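Local atomic coordinates of oligoribonuclease (Colwellia psychrerythraea, PDB entry 6A4D), a protein that probably trims very short RNA oligonucleotides to mononucleotides, acting as a 3'-to-5' exoribonuclease of the DEDD family within the RNase H-like clan. Residues 49-55 and 77-83; 5-10 and 98-102; 22-28 and 117-123; 143-148 and 177-181. The protein carries 1 engineered substitution. All coordinates share one frame; numbering follows the deposited sequence.

Contact 1: residues 49-55 and 77-83; sequences FAISQTD and RCRDSEV
Ser-81, the first residue beyond helix 74-80, points its side chain at the end of strand 42-50, where Ala-50 and Ser-52 meet it. Its CB lies 3.4 Å from Ala-50 O. The tip, Ser-81 OG, is placed anti to the backbone N (chi1 -166°) and donates to Ala-50 O over 2.8 Å, tilted from the carbonyl plane. The same OG accepts from Val-83 N at 2.8 Å, so the hydroxyl is held between the strand and its own chain. Two residues on, just past the strand, Ser-52 N donates to Val-83 O at 2.9 Å in a fairly straight bond. Phe-49 CD1 touches Val-83 CG1 at 3.7 Å, an apolar contact in which the side chains cross at about a right angle. Ala-50 CB sits over one face of the Arg-77 guanidinium, whose NH2 pairs with Glu-30. At the other end Arg-79 NH1 forms a salt bridge with Asp-55 OD1 at 2.6 Å, in the guanidinium plane but well above that of the carboxylate. Arg-79 NH2 also pairs with Asp-59. Ser-81 OG and Val-83 N form an ST turn at the helix exit, whose hydroxyl bonds the end of an outermost strand of the RNase H-like sheet.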
# COMPACT_ATOMS: atom_id res chain seq x y z
N PHE A 49 -4.89 -9.41 -20.23
CA PHE A 49 -4.77 -8.46 -21.36
C PHE A 49 -3.42 -7.83 -21.49
O PHE A 49 -2.95 -7.18 -20.54
CB PHE A 49 -5.74 -7.30 -21.24
CG PHE A 49 -7.16 -7.72 -21.19
CD1 PHE A 49 -7.83 -8.02 -22.35
CD2 PHE A 49 -7.81 -7.84 -19.97
CE1 PHE A 49 -9.16 -8.40 -22.30
CE2 PHE A 49 -9.12 -8.22 -19.91
CZ PHE A 49 -9.80 -8.50 -21.08
N ALA A 50 -2.78 -8.00 -22.65
CA ALA A 50 -1.73 -7.05 -23.03
C ALA A 50 -2.45 -5.87 -23.68
O ALA A 50 -3.30 -6.06 -24.59
CB ALA A 50 -0.69 -7.66 -23.94
N ILE A 51 -2.14 -4.68 -23.16
CA ILE A 51 -2.78 -3.45 -23.60
C ILE A 51 -2.04 -2.91 -24.81
O ILE A 51 -0.81 -2.73 -24.79
CB ILE A 51 -2.74 -2.30 -22.57
CG1 ILE A 51 -3.20 -2.74 -21.16
CG2 ILE A 51 -3.58 -1.12 -23.09
CD1 ILE A 51 -4.56 -3.41 -21.15
N SER A 52 -2.81 -2.59 -25.84
CA SER A 52 -2.27 -2.00 -27.06
C SER A 52 -1.59 -0.69 -26.75
O SER A 52 -2.11 0.16 -26.02
CB SER A 52 -3.39 -1.76 -28.09
OG SER A 52 -2.88 -1.06 -29.20
N GLN A 53 -0.39 -0.56 -27.26
CA GLN A 53 0.35 0.65 -27.23
C GLN A 53 1.03 0.75 -28.59
O GLN A 53 1.39 -0.26 -29.23
CB GLN A 53 1.38 0.60 -26.09
CG GLN A 53 0.78 0.39 -24.69
CD GLN A 53 0.06 1.61 -24.16
OE1 GLN A 53 0.04 2.63 -24.80
NE2 GLN A 53 -0.48 1.53 -22.96
N THR A 54 1.20 1.98 -29.06
CA THR A 54 1.91 2.21 -30.32
C THR A 54 3.40 1.83 -30.18
O THR A 54 3.89 1.56 -29.08
CB THR A 54 1.89 3.69 -30.67
OG1 THR A 54 2.57 4.36 -29.61
CG2 THR A 54 0.45 4.22 -30.81
N ASP A 55 4.11 1.90 -31.30
CA ASP A 55 5.58 1.84 -31.29
C ASP A 55 6.23 3.05 -30.62
O ASP A 55 7.27 2.91 -29.97
CB ASP A 55 6.12 1.69 -32.71
CG ASP A 55 5.75 0.36 -33.33
OD1 ASP A 55 5.34 -0.56 -32.59
OD2 ASP A 55 5.88 0.23 -34.57
N ARG A 77 3.53 -8.88 -27.58
CA ARG A 77 2.08 -8.99 -27.38
C ARG A 77 1.36 -7.63 -27.36
O ARG A 77 0.21 -7.56 -27.73
CB ARG A 77 1.74 -9.78 -26.11
CG ARG A 77 1.83 -11.28 -26.31
CD ARG A 77 2.14 -11.93 -24.97
NE ARG A 77 0.98 -11.74 -24.14
CZ ARG A 77 0.96 -11.38 -22.86
NH1 ARG A 77 2.09 -11.19 -22.19
NH2 ARG A 77 -0.23 -11.21 -22.25
N CYS A 78 2.06 -6.59 -26.93
CA CYS A 78 1.50 -5.25 -26.88
C CYS A 78 1.37 -4.67 -28.32
O CYS A 78 0.31 -4.13 -28.67
CB CYS A 78 2.28 -4.36 -25.88
SG CYS A 78 1.95 -4.72 -24.10
N ARG A 79 2.42 -4.83 -29.14
CA ARG A 79 2.36 -4.56 -30.60
C ARG A 79 1.26 -5.33 -31.35
O ARG A 79 0.61 -4.77 -32.23
CB ARG A 79 3.70 -4.86 -31.27
CG ARG A 79 4.85 -3.94 -30.89
CD ARG A 79 6.09 -4.27 -31.73
NE ARG A 79 7.35 -3.98 -31.03
CZ ARG A 79 7.85 -2.76 -30.80
NH1 ARG A 79 7.22 -1.65 -31.21
NH2 ARG A 79 8.99 -2.62 -30.11
N ASP A 80 1.05 -6.60 -31.01
CA ASP A 80 -0.04 -7.41 -31.62
C ASP A 80 -1.42 -6.98 -31.17
O ASP A 80 -2.41 -7.16 -31.89
CB ASP A 80 0.08 -8.91 -31.28
CG ASP A 80 1.42 -9.53 -31.70
OD1 ASP A 80 2.00 -9.12 -32.74
OD2 ASP A 80 1.88 -10.45 -30.97
N SER A 81 -1.51 -6.46 -29.94
CA SER A 81 -2.81 -6.13 -29.36
C SER A 81 -3.51 -4.94 -30.06
O SER A 81 -2.86 -3.93 -30.38
CB SER A 81 -2.68 -5.79 -27.88
OG SER A 81 -3.98 -5.79 -27.28
N GLU A 82 -4.82 -5.09 -30.20
CA GLU A 82 -5.74 -3.99 -30.42
C GLU A 82 -6.59 -3.68 -29.17
O GLU A 82 -7.62 -2.97 -29.27
CB GLU A 82 -6.72 -4.36 -31.55
CG GLU A 82 -6.13 -4.83 -32.86
CD GLU A 82 -7.25 -5.15 -33.85
OE1 GLU A 82 -8.08 -6.01 -33.52
OE2 GLU A 82 -7.35 -4.49 -34.91
N VAL A 83 -6.21 -4.23 -28.02
CA VAL A 83 -7.03 -4.12 -26.81
C VAL A 83 -6.80 -2.76 -26.19
O VAL A 83 -5.71 -2.48 -25.76
CB VAL A 83 -6.70 -5.25 -25.78
CG1 VAL A 83 -7.31 -4.97 -24.41
CG2 VAL A 83 -7.17 -6.60 -26.34
O HOH W 1 -0.94 -2.19 -30.32

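Contact 2: residues 5-10 and 98-102; sequences AGNDSN and EWVPQ
Asn-10 and Trp-99 both set CG anti to the carbonyl carbon, and in Asn-10 this torsion (chi1 -64°) turns the amide toward the Trp-99 carbonyl while in Trp-99 it lays the indole against Ala-5. Trp-99 O accepts two bonds from the 5-10 segment. Asn-10 ND2 donates over 3.0 Å, with the acceptor in the amide plane and an N-H...O angle of 158°. Gly-6 N also reaches Trp-99 O at 3.0 Å, but from above the carbonyl plane, 62° out of it. With the amide of Asn-10 cut back to an alanine, Trp-99 O would probably lose its in-line donor and Met-4 O the bond from the same amide. The indole takes up Ala-5, whose CB packs at 3.7 Å from Trp-99 CE3, and also touches Leu-43 of strand 42-50. The Pro-101 ring edge packs against Gly-6 O, 3.3 Å from Pro-101 CD, and against Asp-8 OD1, whose side chain crosses it at about a right angle. Within segment 5-10, Asn-7 OD1 accepts from Ser-9 N at 2.7 Å. That Asx turn, within a type I beta turn, leads into strand 11-18, and the two Trp-99 O bonds tie this N-terminal lead-in to the end of helix 85-99.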
# COMPACT_ATOMS: atom_id res chain seq x y z
N ALA A 5 -18.78 -18.10 -5.61
CA ALA A 5 -19.05 -16.80 -6.24
C ALA A 5 -19.96 -15.96 -5.38
O ALA A 5 -20.96 -16.44 -4.86
CB ALA A 5 -19.64 -16.96 -7.65
N GLY A 6 -19.58 -14.71 -5.18
CA GLY A 6 -20.39 -13.77 -4.46
C GLY A 6 -20.11 -13.70 -2.98
O GLY A 6 -20.69 -12.85 -2.29
N ASN A 7 -19.22 -14.56 -2.48
CA ASN A 7 -18.94 -14.60 -1.03
C ASN A 7 -18.17 -13.38 -0.56
O ASN A 7 -17.13 -13.05 -1.08
CB ASN A 7 -18.10 -15.85 -0.71
CG ASN A 7 -17.78 -15.98 0.77
OD1 ASN A 7 -17.54 -14.99 1.45
ND2 ASN A 7 -17.77 -17.20 1.26
N ASP A 8 -18.65 -12.74 0.46
CA ASP A 8 -18.09 -11.50 0.95
C ASP A 8 -16.61 -11.55 1.39
O ASP A 8 -16.05 -10.52 1.62
CB ASP A 8 -18.92 -11.02 2.15
CG ASP A 8 -20.30 -10.49 1.74
OD1 ASP A 8 -20.90 -11.06 0.78
OD2 ASP A 8 -20.77 -9.52 2.40
N SER A 9 -16.02 -12.73 1.56
CA SER A 9 -14.73 -12.84 2.08
C SER A 9 -13.75 -13.20 0.96
O SER A 9 -12.56 -13.28 1.19
CB SER A 9 -14.77 -13.78 3.29
OG SER A 9 -14.70 -15.13 2.92
N ASN A 10 -14.22 -13.29 -0.27
CA ASN A 10 -13.32 -13.51 -1.40
C ASN A 10 -12.25 -12.37 -1.59
O ASN A 10 -12.48 -11.22 -1.36
CB ASN A 10 -14.11 -13.74 -2.66
CG ASN A 10 -14.96 -15.01 -2.60
OD1 ASN A 10 -14.69 -15.95 -1.81
ND2 ASN A 10 -15.97 -15.05 -3.45
N GLU A 98 -18.73 -10.33 -10.78
CA GLU A 98 -19.21 -11.68 -10.75
C GLU A 98 -18.77 -12.42 -9.50
O GLU A 98 -19.52 -13.22 -9.01
CB GLU A 98 -18.71 -12.44 -11.99
CG GLU A 98 -19.14 -13.91 -12.05
CD GLU A 98 -19.21 -14.45 -13.50
OE1 GLU A 98 -18.45 -15.39 -13.85
OE2 GLU A 98 -20.02 -13.94 -14.30
N TRP A 99 -17.55 -12.20 -9.01
CA TRP A 99 -16.99 -13.02 -7.94
C TRP A 99 -17.05 -12.43 -6.56
O TRP A 99 -17.02 -13.22 -5.57
CB TRP A 99 -15.59 -13.45 -8.28
CG TRP A 99 -15.61 -14.38 -9.36
CD1 TRP A 99 -15.54 -14.10 -10.71
CD2 TRP A 99 -15.78 -15.78 -9.25
NE1 TRP A 99 -15.61 -15.26 -11.44
CE2 TRP A 99 -15.78 -16.31 -10.57
CE3 TRP A 99 -15.95 -16.65 -8.17
CZ2 TRP A 99 -15.92 -17.67 -10.83
CZ3 TRP A 99 -16.10 -18.03 -8.44
CH2 TRP A 99 -16.09 -18.51 -9.76
N VAL A 100 -17.10 -11.09 -6.43
CA VAL A 100 -17.15 -10.50 -5.09
C VAL A 100 -17.91 -9.20 -5.00
O VAL A 100 -17.87 -8.39 -5.92
CB VAL A 100 -15.69 -10.45 -4.48
CG1 VAL A 100 -14.73 -9.75 -5.40
CG2 VAL A 100 -15.66 -9.86 -3.08
N PRO A 101 -18.66 -9.02 -3.91
CA PRO A 101 -19.40 -7.76 -3.77
C PRO A 101 -18.50 -6.53 -3.68
O PRO A 101 -17.38 -6.64 -3.22
CB PRO A 101 -20.14 -7.90 -2.42
CG PRO A 101 -20.11 -9.34 -2.08
CD PRO A 101 -19.05 -10.03 -2.90
N GLN A 102 -19.05 -5.38 -4.10
CA GLN A 102 -18.39 -4.13 -4.16
C GLN A 102 -17.93 -3.73 -2.75
O GLN A 102 -18.59 -4.03 -1.76
CB GLN A 102 -19.38 -3.11 -4.78
CG GLN A 102 -18.91 -1.69 -5.09
CD GLN A 102 -18.65 -0.94 -3.81
OE1 GLN A 102 -19.48 -0.95 -2.91
NE2 GLN A 102 -17.48 -0.33 -3.70

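Contact 3: residues 22-28 and 117-123; sequences EPVEDVI and RFINKYM
Pro-23 is the chief bump of the 22-28 loop, which links antiparallel strands 11-18 and 28-36 of the RNase H-like fold, and it fills a hollow on helix 112-122 between Arg-117 and Phe-118. Pro-23 CG lies over the Phe-118 face in a CH-pi contact, 4.1 Å from the ring centroid, while Pro-23 CD sits 3.2 Å from Arg-117 NH2, over the guanidinium face. Asp-26 CB approaches the ring rim, 3.8 Å from Phe-118 CE2. A second bump is Ile-28: its CG1 slides along Phe-118 CB, and its CD1 touches both Tyr-122 CB and Met-123 SD, the latter at 3.9 Å. Replacing Phe-118 with an alanine would probably open a gap between Pro-23 and Ile-28 and leave the proline ring free to shift. Arg-117 NH2 makes a weak salt bridge to Glu-22 OE2 at 3.3 Å, in the guanidinium plane, while its NH1 bonds Gln-114 of one nucleotide-analogue pocket. Asn-120 of the second subunit packs on both Glu-22 and Arg-117. Lys-121, extended, reaches over the loop so that NZ bonds Pro-23 O at 3.0 Å. Beside it Tyr-122 OH donates to Asp-26 O across 2.6 Å, from above the carbonyl plane.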
# COMPACT_ATOMS: atom_id res chain seq x y z
N GLU A 22 6.70 5.43 -12.63
CA GLU A 22 6.08 6.72 -12.33
C GLU A 22 4.75 6.89 -13.09
O GLU A 22 4.75 7.04 -14.31
CB GLU A 22 7.07 7.85 -12.60
CG GLU A 22 7.77 8.35 -11.34
CD GLU A 22 6.76 8.83 -10.27
OE1 GLU A 22 5.66 9.35 -10.68
OE2 GLU A 22 7.03 8.64 -9.04
N PRO A 23 3.62 6.86 -12.37
CA PRO A 23 2.36 6.92 -13.10
C PRO A 23 2.14 8.23 -13.84
O PRO A 23 1.39 8.26 -14.82
CB PRO A 23 1.32 6.78 -12.00
CG PRO A 23 2.01 6.18 -10.85
CD PRO A 23 3.40 6.71 -10.92
N VAL A 24 2.78 9.30 -13.35
CA VAL A 24 2.71 10.62 -14.00
C VAL A 24 3.04 10.49 -15.50
O VAL A 24 2.25 10.94 -16.33
CB VAL A 24 3.57 11.66 -13.25
CG1 VAL A 24 3.66 12.98 -14.02
CG2 VAL A 24 2.98 11.93 -11.86
N GLU A 25 4.10 9.76 -15.84
CA GLU A 25 4.54 9.56 -17.24
C GLU A 25 4.23 8.21 -17.82
O GLU A 25 4.09 8.11 -19.03
CB GLU A 25 6.08 9.68 -17.34
CG GLU A 25 6.75 10.74 -16.47
CD GLU A 25 6.26 12.15 -16.77
OE1 GLU A 25 5.42 12.33 -17.68
OE2 GLU A 25 6.74 13.09 -16.11
N ASP A 26 4.23 7.16 -17.00
CA ASP A 26 4.08 5.76 -17.45
C ASP A 26 2.66 5.24 -17.49
O ASP A 26 1.81 5.70 -16.79
CB ASP A 26 4.92 4.83 -16.54
CG ASP A 26 6.39 5.18 -16.57
OD1 ASP A 26 6.86 5.52 -17.68
OD2 ASP A 26 7.05 5.21 -15.51
N VAL A 27 2.47 4.23 -18.31
CA VAL A 27 1.18 3.67 -18.69
C VAL A 27 1.21 2.16 -18.48
O VAL A 27 2.27 1.57 -18.29
CB VAL A 27 0.84 3.93 -20.19
CG1 VAL A 27 0.65 5.40 -20.42
CG2 VAL A 27 1.88 3.39 -21.13
N ILE A 28 0.03 1.56 -18.51
CA ILE A 28 -0.11 0.14 -18.20
C ILE A 28 0.05 -0.71 -19.44
O ILE A 28 -0.60 -0.44 -20.48
CB ILE A 28 -1.50 -0.14 -17.60
CG1 ILE A 28 -1.69 0.65 -16.33
CG2 ILE A 28 -1.68 -1.64 -17.38
CD1 ILE A 28 -3.12 0.59 -15.88
N ARG A 117 -1.74 2.75 -7.63
CA ARG A 117 -1.45 4.05 -8.24
C ARG A 117 -1.82 4.16 -9.72
O ARG A 117 -2.37 5.18 -10.17
CB ARG A 117 0.03 4.38 -8.13
CG ARG A 117 0.51 4.67 -6.75
CD ARG A 117 2.04 4.77 -6.74
NE ARG A 117 2.55 6.10 -7.16
CZ ARG A 117 3.79 6.36 -7.56
NH1 ARG A 117 4.70 5.39 -7.66
NH2 ARG A 117 4.11 7.60 -7.89
N PHE A 118 -1.44 3.15 -10.51
CA PHE A 118 -1.74 3.17 -11.91
C PHE A 118 -3.24 2.84 -12.07
O PHE A 118 -3.89 3.37 -12.97
CB PHE A 118 -0.93 2.12 -12.67
CG PHE A 118 0.50 2.50 -12.90
CD1 PHE A 118 1.45 2.38 -11.86
CD2 PHE A 118 0.94 2.90 -14.15
CE1 PHE A 118 2.79 2.73 -12.08
CE2 PHE A 118 2.29 3.23 -14.38
CZ PHE A 118 3.21 3.14 -13.34
N ILE A 119 -3.77 1.92 -11.24
CA ILE A 119 -5.18 1.54 -11.36
C ILE A 119 -6.02 2.78 -11.09
O ILE A 119 -6.96 3.09 -11.83
CB ILE A 119 -5.58 0.42 -10.38
CG1 ILE A 119 -4.87 -0.89 -10.73
CG2 ILE A 119 -7.10 0.20 -10.36
CD1 ILE A 119 -5.49 -1.70 -11.81
N ASN A 120 -5.66 3.51 -10.04
CA ASN A 120 -6.36 4.70 -9.66
C ASN A 120 -6.32 5.76 -10.77
O ASN A 120 -7.34 6.27 -11.11
CB ASN A 120 -5.83 5.30 -8.34
CG ASN A 120 -6.30 6.74 -8.10
OD1 ASN A 120 -5.84 7.68 -8.76
ND2 ASN A 120 -7.21 6.91 -7.16
N LYS A 121 -5.15 6.11 -11.29
CA LYS A 121 -5.09 7.06 -12.46
C LYS A 121 -5.85 6.62 -13.71
O LYS A 121 -6.66 7.37 -14.24
CB LYS A 121 -3.66 7.33 -12.86
CG LYS A 121 -3.51 8.46 -13.84
CD LYS A 121 -2.07 8.92 -13.95
CE LYS A 121 -1.91 9.82 -15.16
NZ LYS A 121 -0.56 10.46 -15.23
N TYR A 122 -5.59 5.42 -14.20
CA TYR A 122 -5.98 4.98 -15.51
C TYR A 122 -7.21 4.09 -15.61
O TYR A 122 -7.72 3.89 -16.72
CB TYR A 122 -4.83 4.22 -16.15
CG TYR A 122 -3.58 5.06 -16.38
CD1 TYR A 122 -3.57 6.07 -17.35
CD2 TYR A 122 -2.42 4.84 -15.63
CE1 TYR A 122 -2.44 6.83 -17.59
CE2 TYR A 122 -1.29 5.61 -15.86
CZ TYR A 122 -1.30 6.59 -16.86
OH TYR A 122 -0.20 7.35 -17.12
N MET A 123 -7.63 3.50 -14.49
CA MET A 123 -8.80 2.59 -14.45
C MET A 123 -9.64 2.88 -13.20
O MET A 123 -9.96 1.96 -12.44
CB MET A 123 -8.35 1.15 -14.41
CG MET A 123 -7.39 0.71 -15.53
SD MET A 123 -6.65 -0.95 -15.25
CE MET A 123 -7.99 -2.06 -15.74
O HOH W 2 -0.18 10.92 -17.86

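Contact 4: residues 143-148 and 177-181; sequences LAKRWK and YRELF
Phe-181, just past the end of helix 163-180, packs on the last turn of helix 137-147, Leu-143 to Trp-147, and on Lys-148 just beyond it. This is a helix-end to helix-end contact in the C-terminal part of the exonuclease fold, and it lies at the dimer interface. The apolar contacts centre on the phenyl ring. With CG anti to the backbone N (chi1 -168°), the ring extends away from its own helix. Its CE2 comes 3.8 Å from Ala-144 CB and 4.1 Å from Leu-143 CB. Farther along the same helix face, Phe-181 CZ meets Trp-147 CE3 at 4.1 Å, the two side chains crossing at about a right angle. Lys-148 runs past the ring in the opposite direction, its CB 3.8 Å from Phe-181 CE1. Tyr-177, one turn earlier, adds CE1 against Ala-144 CB, while its hydroxyl bonds Glu-173, part of a nucleotide pocket.

Contacts with the second subunit complete the surroundings. Trp-147 NE1 bonds Ser-38 O of that subunit, and the indole forms a cation-pi pair with its Arg-178. Lys-148 NZ also bonds Lys-183 O of the second subunit.

The polar link within the chain is made by Lys-148, whose extended side chain bridges the helix ends. A water also bridges Lys-148 NZ and Leu-180 O, accepting from the amine at 2.7 Å and donating to the carbonyl. In the direct bond Lys-148 NZ donates to Leu-180 O over 3.0 Å, at a C=O...N angle of 179°.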
# COMPACT_ATOMS: atom_id res chain seq x y z
N LEU A 143 7.94 -8.13 7.79
CA LEU A 143 7.87 -8.66 9.13
C LEU A 143 8.67 -9.93 9.26
O LEU A 143 9.35 -10.13 10.27
CB LEU A 143 6.44 -8.80 9.65
CG LEU A 143 5.69 -7.45 9.69
CD1 LEU A 143 4.21 -7.58 9.87
CD2 LEU A 143 6.22 -6.47 10.72
N ALA A 144 8.61 -10.80 8.26
CA ALA A 144 9.33 -12.09 8.36
C ALA A 144 10.86 -11.85 8.39
O ALA A 144 11.57 -12.46 9.23
CB ALA A 144 8.98 -13.00 7.21
N LYS A 145 11.35 -10.95 7.50
CA LYS A 145 12.74 -10.50 7.55
C LYS A 145 13.27 -10.21 8.95
O LYS A 145 14.36 -10.61 9.32
CB LYS A 145 13.00 -9.31 6.65
CG LYS A 145 12.97 -9.72 5.19
CD LYS A 145 12.79 -8.56 4.25
CE LYS A 145 13.75 -7.46 4.57
NZ LYS A 145 13.99 -6.66 3.35
N ARG A 146 12.46 -9.56 9.74
CA ARG A 146 12.87 -9.09 11.04
C ARG A 146 12.52 -10.00 12.16
O ARG A 146 13.20 -10.02 13.13
CB ARG A 146 12.21 -7.74 11.33
CG ARG A 146 12.69 -6.68 10.35
CD ARG A 146 12.03 -5.33 10.64
NE ARG A 146 12.58 -4.29 9.75
CZ ARG A 146 12.47 -4.26 8.43
NH1 ARG A 146 11.83 -5.20 7.75
NH2 ARG A 146 13.02 -3.25 7.76
N TRP A 147 11.43 -10.74 12.05
CA TRP A 147 10.97 -11.51 13.16
C TRP A 147 11.24 -12.99 12.93
O TRP A 147 11.32 -13.72 13.90
CB TRP A 147 9.45 -11.32 13.42
CG TRP A 147 9.02 -9.96 13.84
CD1 TRP A 147 9.81 -8.92 14.17
CD2 TRP A 147 7.65 -9.49 13.97
NE1 TRP A 147 9.03 -7.82 14.48
CE2 TRP A 147 7.71 -8.15 14.36
CE3 TRP A 147 6.41 -10.05 13.71
CZ2 TRP A 147 6.58 -7.40 14.59
CZ3 TRP A 147 5.27 -9.31 13.96
CH2 TRP A 147 5.36 -7.99 14.36
N LYS A 148 11.30 -13.49 11.72
CA LYS A 148 11.49 -14.94 11.59
C LYS A 148 12.03 -15.26 10.22
O LYS A 148 11.42 -15.98 9.41
CB LYS A 148 10.14 -15.65 11.88
CG LYS A 148 10.28 -17.09 12.23
CD LYS A 148 8.94 -17.74 12.46
CE LYS A 148 9.14 -19.22 12.81
NZ LYS A 148 7.81 -19.83 13.09
N TYR A 177 3.46 -18.16 4.38
CA TYR A 177 3.36 -17.43 5.69
C TYR A 177 2.21 -17.93 6.54
O TYR A 177 2.33 -18.07 7.74
CB TYR A 177 3.20 -15.90 5.51
CG TYR A 177 4.33 -15.24 4.77
CD1 TYR A 177 5.65 -15.58 5.02
CD2 TYR A 177 4.07 -14.27 3.80
CE1 TYR A 177 6.69 -14.98 4.34
CE2 TYR A 177 5.10 -13.66 3.11
CZ TYR A 177 6.41 -14.04 3.34
OH TYR A 177 7.41 -13.46 2.66
N ARG A 178 1.08 -18.16 5.92
CA ARG A 178 -0.04 -18.73 6.63
C ARG A 178 0.34 -19.97 7.47
O ARG A 178 -0.04 -20.08 8.64
CB ARG A 178 -1.14 -19.11 5.64
CG ARG A 178 -2.40 -19.47 6.37
CD ARG A 178 -3.51 -19.85 5.43
NE ARG A 178 -4.74 -19.66 6.16
CZ ARG A 178 -5.90 -20.20 5.84
NH1 ARG A 178 -6.95 -19.95 6.60
NH2 ARG A 178 -6.00 -20.97 4.75
N GLU A 179 1.09 -20.87 6.86
CA GLU A 179 1.55 -22.10 7.49
C GLU A 179 2.68 -21.91 8.50
O GLU A 179 2.58 -22.49 9.58
CB GLU A 179 1.95 -23.12 6.43
CG GLU A 179 2.31 -24.50 6.96
CD GLU A 179 3.00 -25.37 5.91
OE1 GLU A 179 2.94 -25.06 4.69
OE2 GLU A 179 3.60 -26.38 6.31
N LEU A 180 3.70 -21.10 8.20
CA LEU A 180 4.88 -21.00 9.05
C LEU A 180 4.96 -19.80 9.97
O LEU A 180 5.78 -19.80 10.89
CB LEU A 180 6.16 -21.05 8.20
CG LEU A 180 6.31 -22.30 7.32
CD1 LEU A 180 7.49 -22.13 6.39
CD2 LEU A 180 6.48 -23.56 8.19
N PHE A 181 4.15 -18.78 9.77
CA PHE A 181 4.40 -17.51 10.46
C PHE A 181 3.23 -16.97 11.17
O PHE A 181 3.39 -16.20 12.06
CB PHE A 181 4.93 -16.51 9.42
CG PHE A 181 5.51 -15.22 9.97
CD1 PHE A 181 6.21 -15.14 11.18
CD2 PHE A 181 5.47 -14.07 9.15
CE1 PHE A 181 6.75 -13.93 11.58
CE2 PHE A 181 6.04 -12.89 9.54
CZ PHE A 181 6.68 -12.81 10.75
O HOH W 3 7.24 -22.11 11.85

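How the contacts relate
Contact 1 is nested in the loops closed by contacts 2 and 3, and contact 2 crosses contact 3 along the chain; contact 4 follows all three. Contacts 1 and 3 are neighbours, their centres about 17 Å apart, and they touch where Gln-53, just past strand 42-50, probably bonds Ile-28 O at the start of the adjacent strand 28-36. Centre to centre, contact 2 lies about 30 Å from contact 1, at the far end of helix 85-99, and contact 4 about 39 Å, across the chain's centre. Contacts 1 to 3 tie the sheet's strands or their flanking loops to helices, whereas contact 4 joins helices 137-147 and 163-180. Contacts 3 and 4 both reach the second subunit. Ser-9 of contact 2 bonds Arg-146 of contact 4's segment in the other subunit, across the dimer.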